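Pectinesterase A (Erwinia chrysanthemi, PDB 2NTP) hydrolyses the methyl esters of the galacturonosyl units of pectin, releasing methanol, probably as the first step in plant-tissue maceration and soft rotting. Local coordinates at residues Gly31-Ile37 and Arg52-Lys58; Arg141-Lys145 and Trp337-Leu341. The contacts are given in a common frame with arbitrary orientation. Residues are numbered along the deposited sequence.

In the fold
Both contacts belong to the right-handed parallel beta-helix of the pectinesterase fold and meet on its long ten-stranded sheet, well away from the catalytic and substrate-binding residues. Running from the N terminus, the chain passes helix 21-26 and enters strand 35-39; contact 1 then closes a short loop, one coil of the helix, by laying 52-58 beside 31-37. Further coils follow, bringing strand 142-145 two places beyond strand 55-59 in the sheet, with 99-101 between. Contact 2 closes only 192 residues later, when the tail 337-341 returns from helix 330-334 and lies obliquely against that strand. The loops follow in series, neither nesting nor crossing, and the centres of the two contacts are about 12 Å apart.

Contact 1 of 2, residues Gly31-Ile37 and Arg52-Lys58; sequences GSTPFVI and RNNLHLK
Two segments run side by side, each a loop leading into a strand; strands 35-37 and 55-58 are parallel (19°, axes 4.7 Å apart at closest), pairing Phe35 with Leu55, Val36 with His56 and Ile37 with Leu57. Backbone hydrogen bonds run Phe35 N to Asn54 O (3.1 Å), His56 N to Phe35 O (2.9 Å), Ile37 N to His56 O (2.8 Å) and Lys58 N to Ile37 O (2.8 Å). Leu55 CD1 fills the hollow between Phe35 CD2 and Ile37 CD1, 3.8 Å from each; Ile37 CD1 also meets Leu57 CD2 at 3.9 Å. Arg52 (chi1 to chi3 t, chi4 -83°) slots its guanidinium between Phe35 CB on one face and Gly31 O and Ser32 N on the other; NH1 (2.8 Å) and NH2 (3.0 Å) both donate hydrogen bonds to Thr33 O at its edge. Asn54 (phi/psi 65/35) hydrogen-bonds through ND2 to Ser32 O (2.9 Å), its OD1 accepting from His56 NE2 (2.7 Å). In-register stacking of coils is the hallmark of the parallel beta-helix.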
loop_
_atom_site.group_PDB
_atom_site.type_symbol
_atom_site.label_atom_id
_atom_site.label_comp_id
_atom_site.label_asym_id
_atom_site.label_seq_id
_atom_site.Cartn_x
_atom_site.Cartn_y
_atom_site.Cartn_z
ATOM N N GLY A 31 -16.382 -0.385 22.332
ATOM C CA GLY A 31 -15.788 0.842 22.858
ATOM C C GLY A 31 -14.432 1.170 22.261
ATOM O O GLY A 31 -14.113 0.751 21.142
ATOM N N SER A 32 -13.630 1.919 23.015
ATOM C CA SER A 32 -12.385 2.481 22.487
ATOM C C SER A 32 -11.182 2.404 23.427
ATOM O O SER A 32 -10.159 3.060 23.189
ATOM C CB SER A 32 -12.617 3.926 22.047
ATOM O OG SER A 32 -13.168 4.695 23.106
ATOM N N THR A 33 -11.305 1.608 24.489
ATOM C CA THR A 33 -10.164 1.229 25.319
ATOM C C THR A 33 -9.204 0.389 24.473
ATOM O O THR A 33 -9.651 -0.321 23.565
ATOM C CB THR A 33 -10.602 0.426 26.572
ATOM O OG1 THR A 33 -11.525 -0.603 26.190
ATOM C CG2 THR A 33 -11.268 1.342 27.588
ATOM N N PRO A 34 -7.886 0.478 24.745
ATOM C CA PRO A 34 -6.939 -0.321 23.957
ATOM C C PRO A 34 -7.209 -1.825 24.048
ATOM O O PRO A 34 -7.504 -2.344 25.129
ATOM C CB PRO A 34 -5.575 0.024 24.569
ATOM C CG PRO A 34 -5.874 0.624 25.896
ATOM C CD PRO A 34 -7.200 1.295 25.763
ATOM N N PHE A 35 -7.141 -2.503 22.905
ATOM C CA PHE A 35 -7.275 -3.956 22.855
ATOM C C PHE A 35 -6.122 -4.514 22.037
ATOM O O PHE A 35 -5.979 -4.187 20.855
ATOM C CB PHE A 35 -8.621 -4.354 22.242
ATOM C CG PHE A 35 -9.008 -5.786 22.498
ATOM C CD1 PHE A 35 -9.622 -6.149 23.697
ATOM C CD2 PHE A 35 -8.763 -6.774 21.547
ATOM C CE1 PHE A 35 -9.985 -7.469 23.946
ATOM C CE2 PHE A 35 -9.123 -8.103 21.790
ATOM C CZ PHE A 35 -9.734 -8.447 22.993
ATOM N N VAL A 36 -5.302 -5.342 22.678
ATOM C CA VAL A 36 -4.052 -5.830 22.095
ATOM C C VAL A 36 -4.095 -7.345 21.920
ATOM O O VAL A 36 -4.333 -8.089 22.878
ATOM C CB VAL A 36 -2.830 -5.433 22.959
ATOM C CG1 VAL A 36 -1.521 -5.730 22.235
ATOM C CG2 VAL A 36 -2.913 -3.956 23.355
ATOM N N ILE A 37 -3.855 -7.792 20.687
ATOM C CA ILE A 37 -3.910 -9.210 20.346
ATOM C C ILE A 37 -2.541 -9.723 19.903
ATOM O O ILE A 37 -1.930 -9.175 18.977
ATOM C CB ILE A 37 -4.961 -9.481 19.239
ATOM C CG1 ILE A 37 -6.334 -8.965 19.675
ATOM C CG2 ILE A 37 -5.012 -10.980 18.892
ATOM C CD1 ILE A 37 -7.365 -8.867 18.551
ATOM N N ARG A 52 -13.249 -1.348 14.976
ATOM C CA ARG A 52 -13.083 -0.943 16.362
ATOM C C ARG A 52 -11.852 -0.062 16.521
ATOM O O ARG A 52 -10.747 -0.432 16.116
ATOM C CB ARG A 52 -12.971 -2.154 17.281
ATOM C CG ARG A 52 -13.148 -1.802 18.754
ATOM C CD ARG A 52 -12.664 -2.922 19.634
ATOM N NE ARG A 52 -12.864 -2.641 21.054
ATOM C CZ ARG A 52 -12.042 -1.909 21.803
ATOM N NH1 ARG A 52 -10.957 -1.350 21.275
ATOM N NH2 ARG A 52 -12.308 -1.728 23.090
ATOM N N ASN A 53 -12.066 1.103 17.127
ATOM C CA ASN A 53 -10.984 2.032 17.439
ATOM C C ASN A 53 -10.028 1.459 18.479
ATOM O O ASN A 53 -10.441 0.688 19.350
ATOM C CB ASN A 53 -11.554 3.359 17.953
ATOM C CG ASN A 53 -12.323 4.130 16.886
ATOM O OD1 ASN A 53 -12.062 4.008 15.687
ATOM N ND2 ASN A 53 -13.273 4.947 17.327
ATOM N N ASN A 54 -8.753 1.844 18.382
ATOM C CA ASN A 54 -7.744 1.496 19.388
ATOM C C ASN A 54 -7.474 -0.013 19.472
ATOM O O ASN A 54 -7.237 -0.562 20.554
ATOM C CB ASN A 54 -8.164 2.065 20.758
ATOM C CG ASN A 54 -6.985 2.496 21.621
ATOM O OD1 ASN A 54 -5.817 2.304 21.275
ATOM N ND2 ASN A 54 -7.300 3.089 22.768
ATOM N N LEU A 55 -7.534 -0.678 18.317
ATOM C CA LEU A 55 -7.209 -2.102 18.214
ATOM C C LEU A 55 -5.778 -2.264 17.730
ATOM O O LEU A 55 -5.332 -1.514 16.852
ATOM C CB LEU A 55 -8.169 -2.825 17.264
ATOM C CG LEU A 55 -7.829 -4.297 16.985
ATOM C CD1 LEU A 55 -8.112 -5.173 18.208
ATOM C CD2 LEU A 55 -8.558 -4.806 15.764
ATOM N N HIS A 56 -5.076 -3.237 18.307
ATOM C CA HIS A 56 -3.641 -3.435 18.069
ATOM C C HIS A 56 -3.293 -4.911 17.920
ATOM O O HIS A 56 -3.626 -5.731 18.781
ATOM C CB HIS A 56 -2.829 -2.785 19.190
ATOM C CG HIS A 56 -3.251 -1.381 19.485
ATOM N ND1 HIS A 56 -2.751 -0.295 18.799
ATOM C CD2 HIS A 56 -4.170 -0.890 20.349
ATOM C CE1 HIS A 56 -3.322 0.806 19.248
ATOM N NE2 HIS A 56 -4.199 0.471 20.179
ATOM N N LEU A 57 -2.639 -5.236 16.807
ATOM C CA LEU A 57 -2.197 -6.598 16.524
ATOM C C LEU A 57 -0.685 -6.661 16.627
ATOM O O LEU A 57 0.005 -5.779 16.122
ATOM C CB LEU A 57 -2.647 -7.043 15.125
ATOM C CG LEU A 57 -4.131 -6.914 14.753
ATOM C CD1 LEU A 57 -4.375 -7.371 13.319
ATOM C CD2 LEU A 57 -5.016 -7.712 15.724
ATOM N N LYS A 58 -0.184 -7.695 17.300
ATOM C CA LYS A 58 1.250 -7.944 17.412
ATOM C C LYS A 58 1.542 -9.397 17.060
ATOM O O LYS A 58 1.106 -10.305 17.767
ATOM C CB LYS A 58 1.754 -7.629 18.829
ATOM C CG LYS A 58 3.268 -7.708 18.978
ATOM C CD LYS A 58 3.713 -7.346 20.390
ATOM C CE LYS A 58 5.222 -7.497 20.551
ATOM N NZ LYS A 58 5.695 -6.979 21.874
HETATM O O HOH W 1 -14.585 1.732 18.565
HETATM O O HOH W 2 -14.131 -1.632 25.237
#

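Contact 2 of 2, residues Arg141-Lys145 and Trp337-Leu341; sequences RAYFK and WTPTL
Segment 141-145 enters strand 142-145 from Arg141, whose backbone is left-handed (phi/psi 62/55); segment 337-341 is extended but belongs to no regular strand. Their end-to-end directions differ by 40°, and the backbones stay apart: CA of Arg141 is 7.0 Å from CA of Trp337, and CA of Tyr143 is 6.1 Å from CA of Pro339. Two CH-pi contacts join the segments. The Trp337 side chain (chi1 t, chi2 49°) turns one ring face to Arg141, whose CA sits 3.5 Å from the centroid of the six-membered ring, 9° off its normal; Arg141 CB is 3.5 Å from Trp337 CE2. Similarly, Pro339 CB stands 3.6 Å from the centroid of the Tyr143 ring (chi1 t, chi2 22°), 10° off the normal. Apolar contacts complete the surface: Tyr143 CB touches the indole edge at Trp337 CZ2 (4.0 Å), Tyr143 CE2 meets Leu341 CG (3.6 Å), and Leu341 CD1 (chi1 m, chi2 t) meets Lys145 CD (3.8 Å). The charged ends turn to other partners, Arg141 NE forming a salt bridge with Asp97 and Lys145 NZ one with Asp167. Trp337 and Pro339 also touch Phe164 on the next strand. With no hydrogen bond between the two segments, the C-terminal tail is fastened to the outside of the beta-helix by ring faces and aliphatic carbon, and adds no strand to the sheet.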
loop_
_atom_site.group_PDB
_atom_site.type_symbol
_atom_site.label_atom_id
_atom_site.label_comp_id
_atom_site.label_asym_id
_atom_site.label_seq_id
_atom_site.Cartn_x
_atom_site.Cartn_y
_atom_site.Cartn_z
ATOM N N ARG A 141 -4.604 7.697 11.790
ATOM C CA ARG A 141 -3.620 7.323 12.800
ATOM C C ARG A 141 -3.417 5.804 12.850
ATOM O O ARG A 141 -3.555 5.181 13.904
ATOM C CB ARG A 141 -4.002 7.904 14.177
ATOM C CG ARG A 141 -4.226 9.421 14.164
ATOM C CD ARG A 141 -4.495 9.982 15.567
ATOM N NE ARG A 141 -5.681 9.388 16.186
ATOM C CZ ARG A 141 -6.917 9.880 16.099
ATOM N NH1 ARG A 141 -7.160 10.994 15.421
ATOM N NH2 ARG A 141 -7.921 9.253 16.697
ATOM N N ALA A 142 -3.097 5.225 11.688
ATOM C CA ALA A 142 -2.801 3.800 11.562
ATOM C C ALA A 142 -1.292 3.593 11.490
ATOM O O ALA A 142 -0.621 4.189 10.648
ATOM C CB ALA A 142 -3.479 3.219 10.324
ATOM N N TYR A 143 -0.772 2.734 12.360
ATOM C CA TYR A 143 0.674 2.578 12.530
ATOM C C TYR A 143 1.092 1.144 12.246
ATOM O O TYR A 143 0.559 0.206 12.837
ATOM C CB TYR A 143 1.041 2.983 13.963
ATOM C CG TYR A 143 2.507 2.927 14.372
ATOM C CD1 TYR A 143 3.549 2.970 13.433
ATOM C CD2 TYR A 143 2.843 2.874 15.724
ATOM C CE1 TYR A 143 4.896 2.925 13.847
ATOM C CE2 TYR A 143 4.168 2.844 16.140
ATOM C CZ TYR A 143 5.187 2.867 15.204
ATOM O OH TYR A 143 6.492 2.841 15.647
ATOM N N PHE A 144 2.051 0.984 11.338
ATOM C CA PHE A 144 2.539 -0.340 10.963
ATOM C C PHE A 144 4.043 -0.397 11.163
ATOM O O PHE A 144 4.787 0.284 10.461
ATOM C CB PHE A 144 2.152 -0.649 9.512
ATOM C CG PHE A 144 0.679 -0.541 9.260
ATOM C CD1 PHE A 144 0.101 0.696 8.970
ATOM C CD2 PHE A 144 -0.137 -1.665 9.359
ATOM C CE1 PHE A 144 -1.279 0.810 8.761
ATOM C CE2 PHE A 144 -1.511 -1.563 9.153
ATOM C CZ PHE A 144 -2.081 -0.319 8.857
ATOM N N LYS A 145 4.483 -1.187 12.141
ATOM C CA LYS A 145 5.909 -1.294 12.467
ATOM C C LYS A 145 6.405 -2.722 12.286
ATOM O O LYS A 145 5.792 -3.658 12.800
ATOM C CB LYS A 145 6.192 -0.826 13.898
ATOM C CG LYS A 145 7.689 -0.821 14.233
ATOM C CD LYS A 145 8.022 -0.048 15.487
ATOM C CE LYS A 145 9.531 0.053 15.677
ATOM N NZ LYS A 145 10.179 1.029 14.740
ATOM N N TRP A 337 -0.041 13.875 15.706
ATOM C CA TRP A 337 -0.039 12.447 15.991
ATOM C C TRP A 337 1.375 11.891 16.117
ATOM O O TRP A 337 2.177 11.988 15.185
ATOM C CB TRP A 337 -0.829 11.670 14.925
ATOM C CG TRP A 337 -0.762 10.175 15.092
ATOM C CD1 TRP A 337 -0.977 9.462 16.240
ATOM C CD2 TRP A 337 -0.475 9.209 14.070
ATOM N NE1 TRP A 337 -0.827 8.116 15.999
ATOM C CE2 TRP A 337 -0.525 7.933 14.674
ATOM C CE3 TRP A 337 -0.181 9.299 12.701
ATOM C CZ2 TRP A 337 -0.289 6.754 13.960
ATOM C CZ3 TRP A 337 0.053 8.125 11.989
ATOM C CH2 TRP A 337 0.000 6.871 12.621
ATOM N N THR A 338 1.662 11.304 17.275
ATOM C CA THR A 338 2.897 10.559 17.484
ATOM C C THR A 338 2.558 9.070 17.531
ATOM O O THR A 338 1.950 8.601 18.501
ATOM C CB THR A 338 3.608 10.979 18.790
ATOM O OG1 THR A 338 3.872 12.387 18.758
ATOM C CG2 THR A 338 4.923 10.222 18.955
ATOM N N PRO A 339 2.921 8.324 16.467
ATOM C CA PRO A 339 2.650 6.889 16.442
ATOM C C PRO A 339 3.318 6.183 17.617
ATOM O O PRO A 339 4.524 6.328 17.829
ATOM C CB PRO A 339 3.271 6.433 15.114
ATOM C CG PRO A 339 3.292 7.664 14.266
ATOM C CD PRO A 339 3.575 8.784 15.228
ATOM N N THR A 340 2.520 5.457 18.394
ATOM C CA THR A 340 3.050 4.654 19.497
ATOM C C THR A 340 2.415 3.270 19.517
ATOM O O THR A 340 1.258 3.093 19.111
ATOM C CB THR A 340 2.830 5.320 20.880
ATOM O OG1 THR A 340 1.430 5.438 21.140
ATOM C CG2 THR A 340 3.476 6.698 20.945
ATOM N N LEU A 341 3.186 2.297 19.989
ATOM C CA LEU A 341 2.698 0.940 20.168
ATOM C C LEU A 341 2.290 0.744 21.626
ATOM O O LEU A 341 2.808 1.438 22.504
ATOM C CB LEU A 341 3.780 -0.065 19.770
ATOM C CG LEU A 341 4.253 -0.075 18.312
ATOM C CD1 LEU A 341 5.460 -0.984 18.174
ATOM C CD2 LEU A 341 3.144 -0.494 17.348
#